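Conserved hypothetical secreted protein (Helicobacter pylori, PDB 4RNZ) probably acts as a zinc-dependent M23-family metalloendopeptidase that trims cell-wall peptidoglycan and so helps to determine cell shape. Local coordinates at residues Ile20-Lys23 against Leu24-Leu28; Leu333-Ala336 against Gln337-Lys340. One frame throughout, in Å; residues are numbered along the deposited sequence.

Contact 1: residues Ile20-Lys23 against Leu24-Leu28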
ATOM      1  N   ILE A  20      -5.159  14.731 -26.369  1.00 36.93           N
ATOM      2  CA  ILE A  20      -4.602  13.481 -26.847  1.00 34.86           C
ATOM      3  C   ILE A  20      -5.807  12.640 -27.242  1.00 35.79           C
ATOM      4  O   ILE A  20      -6.762  12.571 -26.488  1.00 33.09           O
ATOM      5  CB  ILE A  20      -3.800  12.766 -25.746  1.00 34.52           C
ATOM      6  CG1 ILE A  20      -2.604  13.629 -25.334  1.00 37.59           C
ATOM      7  CG2 ILE A  20      -3.355  11.380 -26.214  1.00 34.80           C
ATOM      8  CD1 ILE A  20      -2.055  13.311 -23.956  1.00 37.65           C
ATOM      9  N   PRO A  21      -5.779  12.018 -28.428  1.00 35.30           N
ATOM     10  CA  PRO A  21      -6.937  11.234 -28.832  1.00 36.89           C
ATOM     11  C   PRO A  21      -7.342  10.187 -27.794  1.00 34.85           C
ATOM     12  O   PRO A  21      -6.524   9.370 -27.348  1.00 33.03           O
ATOM     13  CB  PRO A  21      -6.460  10.542 -30.115  1.00 39.04           C
ATOM     14  CG  PRO A  21      -5.401  11.451 -30.662  1.00 40.53           C
ATOM     15  CD  PRO A  21      -4.711  12.001 -29.445  1.00 39.45           C
ATOM     16  N   GLN A  22      -8.619  10.179 -27.465  1.00 35.75           N
ATOM     17  CA  GLN A  22      -9.129   9.363 -26.394  1.00 34.09           C
ATOM     18  C   GLN A  22      -9.138   7.875 -26.708  1.00 31.43           C
ATOM     19  O   GLN A  22      -9.234   7.053 -25.789  1.00 28.91           O
ATOM     20  CB  GLN A  22     -10.506   9.871 -25.969  1.00 40.17           C
ATOM     21  CG  GLN A  22     -10.395  11.132 -25.116  1.00 42.33           C
ATOM     22  CD  GLN A  22     -11.698  11.911 -25.005  1.00 46.99           C
ATOM     23  OE1 GLN A  22     -12.674  11.437 -24.433  1.00 46.49           O
ATOM     24  NE2 GLN A  22     -11.693  13.138 -25.514  1.00 47.61           N
ATOM     25  N   LYS A  23      -9.004   7.517 -27.988  1.00 30.76           N
ATOM     26  CA  LYS A  23      -8.868   6.103 -28.365  1.00 32.21           C
ATOM     27  C   LYS A  23      -7.656   5.468 -27.739  1.00 30.86           C
ATOM     28  O   LYS A  23      -7.567   4.247 -27.643  1.00 32.19           O
ATOM     29  CB  LYS A  23      -8.774   5.939 -29.875  1.00 34.37           C
ATOM     30  CG  LYS A  23      -7.482   6.448 -30.484  1.00 37.95           C
ATOM     31  CD  LYS A  23      -7.555   6.426 -32.009  1.00 41.83           C
ATOM     32  CE  LYS A  23      -6.586   7.439 -32.614  1.00 45.65           C
ATOM     33  NZ  LYS A  23      -6.743   7.480 -34.084  1.00 48.30           N
ATOM     34  N   LEU A  24      -6.672   6.290 -27.393  1.00 32.43           N
ATOM     35  CA  LEU A  24      -5.515   5.803 -26.654  1.00 33.24           C
ATOM     36  C   LEU A  24      -5.962   5.060 -25.384  1.00 29.52           C
ATOM     37  O   LEU A  24      -5.394   4.041 -25.020  1.00 30.07           O
ATOM     38  CB  LEU A  24      -4.565   6.966 -26.338  1.00 33.47           C
ATOM     39  CG  LEU A  24      -3.155   6.593 -25.892  1.00 36.39           C
ATOM     40  CD1 LEU A  24      -2.466   5.704 -26.914  1.00 36.58           C
ATOM     41  CD2 LEU A  24      -2.329   7.855 -25.638  1.00 37.23           C
ATOM     42  N   TYR A  25      -6.994   5.557 -24.722  1.00 28.92           N
ATOM     43  CA  TYR A  25      -7.650   4.810 -23.641  1.00 30.59           C
ATOM     44  C   TYR A  25      -8.641   3.734 -24.134  1.00 30.22           C
ATOM     45  O   TYR A  25      -8.568   2.581 -23.720  1.00 30.51           O
ATOM     46  CB  TYR A  25      -8.374   5.761 -22.669  1.00 32.10           C
ATOM     47  CG  TYR A  25      -9.177   5.016 -21.637  1.00 34.89           C
ATOM     48  CD1 TYR A  25      -8.562   4.425 -20.544  1.00 35.87           C
ATOM     49  CD2 TYR A  25     -10.552   4.854 -21.783  1.00 36.43           C
ATOM     50  CE1 TYR A  25      -9.290   3.718 -19.611  1.00 36.75           C
ATOM     51  CE2 TYR A  25     -11.287   4.137 -20.855  1.00 39.87           C
ATOM     52  CZ  TYR A  25     -10.647   3.580 -19.763  1.00 39.71           C
ATOM     53  OH  TYR A  25     -11.384   2.893 -18.840  1.00 40.33           O
ATOM     54  N   TYR A  26      -9.574   4.108 -25.004  1.00 32.38           N
ATOM     55  CA  TYR A  26     -10.658   3.193 -25.387  1.00 32.38           C
ATOM     56  C   TYR A  26     -10.138   1.914 -25.999  1.00 33.42           C
ATOM     57  O   TYR A  26     -10.697   0.843 -25.749  1.00 30.02           O
ATOM     58  CB  TYR A  26     -11.662   3.883 -26.316  1.00 33.09           C
ATOM     59  CG  TYR A  26     -12.434   5.004 -25.658  1.00 34.38           C
ATOM     60  CD1 TYR A  26     -13.213   4.767 -24.541  1.00 36.44           C
ATOM     61  CD2 TYR A  26     -12.391   6.304 -26.158  1.00 37.33           C
ATOM     62  CE1 TYR A  26     -13.929   5.786 -23.928  1.00 38.62           C
ATOM     63  CE2 TYR A  26     -13.109   7.328 -25.552  1.00 37.80           C
ATOM     64  CZ  TYR A  26     -13.869   7.064 -24.440  1.00 39.61           C
ATOM     65  OH  TYR A  26     -14.581   8.072 -23.830  1.00 45.64           O
ATOM     66  N   ASN A  27      -9.046   2.013 -26.770  1.00 33.42           N
ATOM     67  CA  ASN A  27      -8.403   0.835 -27.352  1.00 33.43           C
ATOM     68  C   ASN A  27      -7.705  -0.088 -26.381  1.00 34.85           C
ATOM     69  O   ASN A  27      -7.317  -1.175 -26.767  1.00 34.93           O
ATOM     70  CB  ASN A  27      -7.376   1.229 -28.427  1.00 37.27           C
ATOM     71  CG  ASN A  27      -8.022   1.621 -29.734  1.00 41.72           C
ATOM     72  OD1 ASN A  27      -7.501   2.463 -30.470  1.00 46.17           O
ATOM     73  ND2 ASN A  27      -9.158   1.002 -30.041  1.00 39.31           N
ATOM     74  N   LEU A  28      -7.508   0.326 -25.137  1.00 34.75           N
ATOM     75  CA  LEU A  28      -6.837  -0.554 -24.183  1.00 33.40           C
ATOM     76  C   LEU A  28      -7.663  -1.791 -23.936  1.00 33.87           C
ATOM     77  O   LEU A  28      -8.895  -1.728 -23.936  1.00 32.16           O
ATOM     78  CB  LEU A  28      -6.617   0.169 -22.853  1.00 31.51           C
ATOM     79  CG  LEU A  28      -5.649   1.347 -22.911  1.00 31.75           C
ATOM     80  CD1 LEU A  28      -5.607   2.138 -21.600  1.00 31.29           C
ATOM     81  CD2 LEU A  28      -4.255   0.878 -23.302  1.00 31.76           C
TER
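Leu24 carries its CG anti to the backbone N (chi1 -165°), and CD2 thereby meets CG2 of Ile20 at 3.7 Å, the one apolar side-chain contact across this short helix start. Gln22 and Tyr26 both turn CG away from their carbonyl carbons, beside the backbone N, and the amide chain runs alongside the ring in the same direction. CB of Gln22 lies 3.7 Å from CE2 of Tyr26, and the amide and ring planes differ by 34°. Lys23 and Asn27 likewise run side by side.

The backbone makes the turn. Leu24 N donates to Pro21 O at 3.1 Å, a bond spanning three residues. Gln22 O then takes two N-H groups: Tyr26 N at 3.1 Å, four residues on, and Tyr25 N in a weak, bent bond. Asn27 N closes the next four-residue span on Lys23 O at 2.8 Å.

Lys33 makes a cation-pi contact with Tyr25 and a hydrogen bond to Tyr26 O. Gln22, Tyr25 and Tyr26 pack on Leu12 of helix 11-17, whereas Ile20, Pro21 and Leu24 rest on Tyr77 of strand 76-83, so helix 23-26 is anchored to both.

Contact 2: residues Leu333-Ala336 against Gln337-Lys340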
ATOM      1  N   LEU A 333      14.018 -16.133  10.708  1.00 39.31           N
ATOM      2  CA  LEU A 333      14.480 -16.190  12.072  1.00 40.95           C
ATOM      3  C   LEU A 333      15.957 -15.792  12.184  1.00 42.99           C
ATOM      4  O   LEU A 333      16.368 -15.155  13.149  1.00 39.04           O
ATOM      5  CB  LEU A 333      14.248 -17.586  12.644  1.00 43.96           C
ATOM      6  CG  LEU A 333      12.773 -17.961  12.853  1.00 46.37           C
ATOM      7  CD1 LEU A 333      12.633 -19.445  13.159  1.00 48.37           C
ATOM      8  CD2 LEU A 333      12.128 -17.133  13.959  1.00 48.90           C
ATOM      9  N   GLU A 334      16.749 -16.168  11.188  1.00 43.78           N
ATOM     10  CA  GLU A 334      18.151 -15.806  11.179  1.00 47.65           C
ATOM     11  C   GLU A 334      18.239 -14.271  11.103  1.00 47.21           C
ATOM     12  O   GLU A 334      18.904 -13.644  11.926  1.00 44.95           O
ATOM     13  CB  GLU A 334      18.870 -16.502  10.017  1.00 51.39           C
ATOM     14  CG  GLU A 334      20.341 -16.797  10.263  1.00 60.44           C
ATOM     15  CD  GLU A 334      21.235 -15.578  10.100  1.00 69.18           C
ATOM     16  OE1 GLU A 334      20.872 -14.658   9.338  1.00 80.31           O
ATOM     17  OE2 GLU A 334      22.315 -15.538  10.731  1.00 79.35           O
ATOM     18  N   LYS A 335      17.535 -13.668  10.148  1.00 45.74           N
ATOM     19  CA  LYS A 335      17.570 -12.213  10.022  1.00 48.94           C
ATOM     20  C   LYS A 335      17.028 -11.543  11.267  1.00 44.71           C
ATOM     21  O   LYS A 335      17.595 -10.554  11.731  1.00 41.80           O
ATOM     22  CB  LYS A 335      16.805 -11.713   8.799  1.00 54.07           C
ATOM     23  CG  LYS A 335      17.482 -12.021   7.468  1.00 63.24           C
ATOM     24  CD  LYS A 335      17.344 -10.870   6.470  1.00 68.84           C
ATOM     25  CE  LYS A 335      15.895 -10.469   6.209  1.00 72.71           C
ATOM     26  NZ  LYS A 335      15.774  -9.478   5.096  1.00 77.35           N
ATOM     27  N   ALA A 336      15.944 -12.080  11.820  1.00 38.16           N
ATOM     28  CA  ALA A 336      15.371 -11.491  13.028  1.00 38.40           C
ATOM     29  C   ALA A 336      16.364 -11.474  14.186  1.00 39.58           C
ATOM     30  O   ALA A 336      16.497 -10.455  14.863  1.00 39.32           O
ATOM     31  CB  ALA A 336      14.097 -12.205  13.430  1.00 39.29           C
ATOM     32  N   GLN A 337      17.073 -12.579  14.405  1.00 40.39           N
ATOM     33  CA  GLN A 337      18.089 -12.620  15.449  1.00 44.85           C
ATOM     34  C   GLN A 337      19.181 -11.579  15.235  1.00 44.46           C
ATOM     35  O   GLN A 337      19.520 -10.822  16.158  1.00 43.12           O
ATOM     36  CB  GLN A 337      18.735 -14.007  15.549  1.00 50.87           C
ATOM     37  CG  GLN A 337      19.785 -14.131  16.660  1.00 56.37           C
ATOM     38  CD  GLN A 337      19.263 -13.681  18.026  1.00 63.95           C
ATOM     39  OE1 GLN A 337      19.943 -12.961  18.766  1.00 72.80           O
ATOM     40  NE2 GLN A 337      18.039 -14.090  18.359  1.00 67.88           N
ATOM     41  N   ARG A 338      19.741 -11.563  14.029  1.00 40.79           N
ATOM     42  CA  ARG A 338      20.771 -10.584  13.667  1.00 43.55           C
ATOM     43  C   ARG A 338      20.252  -9.161  13.874  1.00 40.77           C
ATOM     44  O   ARG A 338      20.950  -8.323  14.423  1.00 38.07           O
ATOM     45  CB  ARG A 338      21.232 -10.802  12.217  1.00 47.28           C
ATOM     46  CG  ARG A 338      21.914  -9.600  11.564  1.00 57.19           C
ATOM     47  CD  ARG A 338      22.864  -9.971  10.419  1.00 63.15           C
ATOM     48  NE  ARG A 338      22.468 -11.172   9.668  1.00 71.06           N
ATOM     49  CZ  ARG A 338      21.562 -11.218   8.685  1.00 73.63           C
ATOM     50  NH1 ARG A 338      20.911 -10.125   8.301  1.00 75.66           N
ATOM     51  NH2 ARG A 338      21.291 -12.379   8.088  1.00 71.36           N
ATOM     52  N   SER A 339      19.017  -8.902  13.450  1.00 36.07           N
ATOM     53  CA  SER A 339      18.404  -7.593  13.635  1.00 36.02           C
ATOM     54  C   SER A 339      18.264  -7.189  15.103  1.00 35.39           C
ATOM     55  O   SER A 339      18.584  -6.060  15.466  1.00 33.08           O
ATOM     56  CB  SER A 339      17.027  -7.549  12.967  1.00 37.26           C
ATOM     57  OG  SER A 339      17.180  -7.482  11.575  1.00 36.07           O
ATOM     58  N   LYS A 340      17.772  -8.108  15.931  1.00 35.32           N
ATOM     59  CA  LYS A 340      17.631  -7.867  17.372  1.00 40.31           C
ATOM     60  C   LYS A 340      18.969  -7.556  18.045  1.00 38.67           C
ATOM     61  O   LYS A 340      19.055  -6.674  18.889  1.00 37.82           O
ATOM     62  CB  LYS A 340      16.989  -9.074  18.059  1.00 41.86           C
ATOM     63  CG  LYS A 340      15.554  -9.303  17.635  1.00 48.32           C
ATOM     64  CD  LYS A 340      14.736 -10.101  18.652  1.00 55.02           C
ATOM     65  CE  LYS A 340      15.045 -11.592  18.610  1.00 61.86           C
ATOM     66  NZ  LYS A 340      13.974 -12.419  19.256  1.00 69.40           N
TER
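Arg338 sets one face of its guanidinium over the backbone of Lys335, whose CA lies 3.9 Å above the plane, nearer the border of the group than its middle. The Glu334 carboxylate approaches the same group obliquely, with the two planes turned 40° against each other. Its OE1 reaches NH2 of Arg338 at 2.6 Å, a salt bridge in which the hydrogen bond is weak because the N-H points well off the oxygen (123°). Glu334 gets there by a bend: CG is anti to the backbone N, and chi2 of -78° turns the carboxylate forward, toward Arg338. Arg338 bends at chi3, which brings NH2 over to the acid and leaves NH1 4.0 Å from CG of Lys335. The ammonium of Lys335 leads elsewhere, with NZ 6.1 Å from NH1 of Arg338, and the nearby carboxylate would probably ease the repulsion between these like charges.

Beneath the side chains the backbone repeats a regular i to i+4 pattern. Gln337 N bonds to Leu333 O, Arg338 N to Glu334 O at 3.1 Å, Ser339 N to Lys335 O at 2.8 Å and Lys340 N to Ala336 O. OG of Ser339 also approaches Lys335 O, to 3.1 Å. CG of Lys340 lies against Ala336 O at 3.1 Å.

The side of this turn around buried Ala336 faces strand 166-172: Ala336, Ser339 and Lys340 touch Phe171, and Lys340 also reaches Tyr169. Ser339 and Arg338 additionally meet Phe363 and Leu364. Glu334 and Arg338 are exposed. Their bridge is a common i to i+4 pair of exposed helix faces, on a long helix, 326-348, that packs by Ala336, Ser339 and Lys340 on strand 166-172 of a beta-sheet.

In the fold
Contact 1 comes early in the chain, contact 2 near its end, and they share no helix, strand or sheet. Their centres are 50 Å apart and their nearest atoms about 36 Å, on opposite sides of the chain's centre. Residues 20-28 belong to the N-terminal Csd3 region, beside the sheet that ends in strand 76-83; residues 333-340 lie on helix 326-348, against strand 166-172, which lies in the second Csd3 region. Helix 326-348, late in the chain, returns to pack on an earlier strand, and strand 357-361 then joins the same sheet. Contact 1 is nearer the zinc site, with the Tyr25 side chain about 8 Å from that of zinc ligand Glu34; contact 2 is remote from the metal sites.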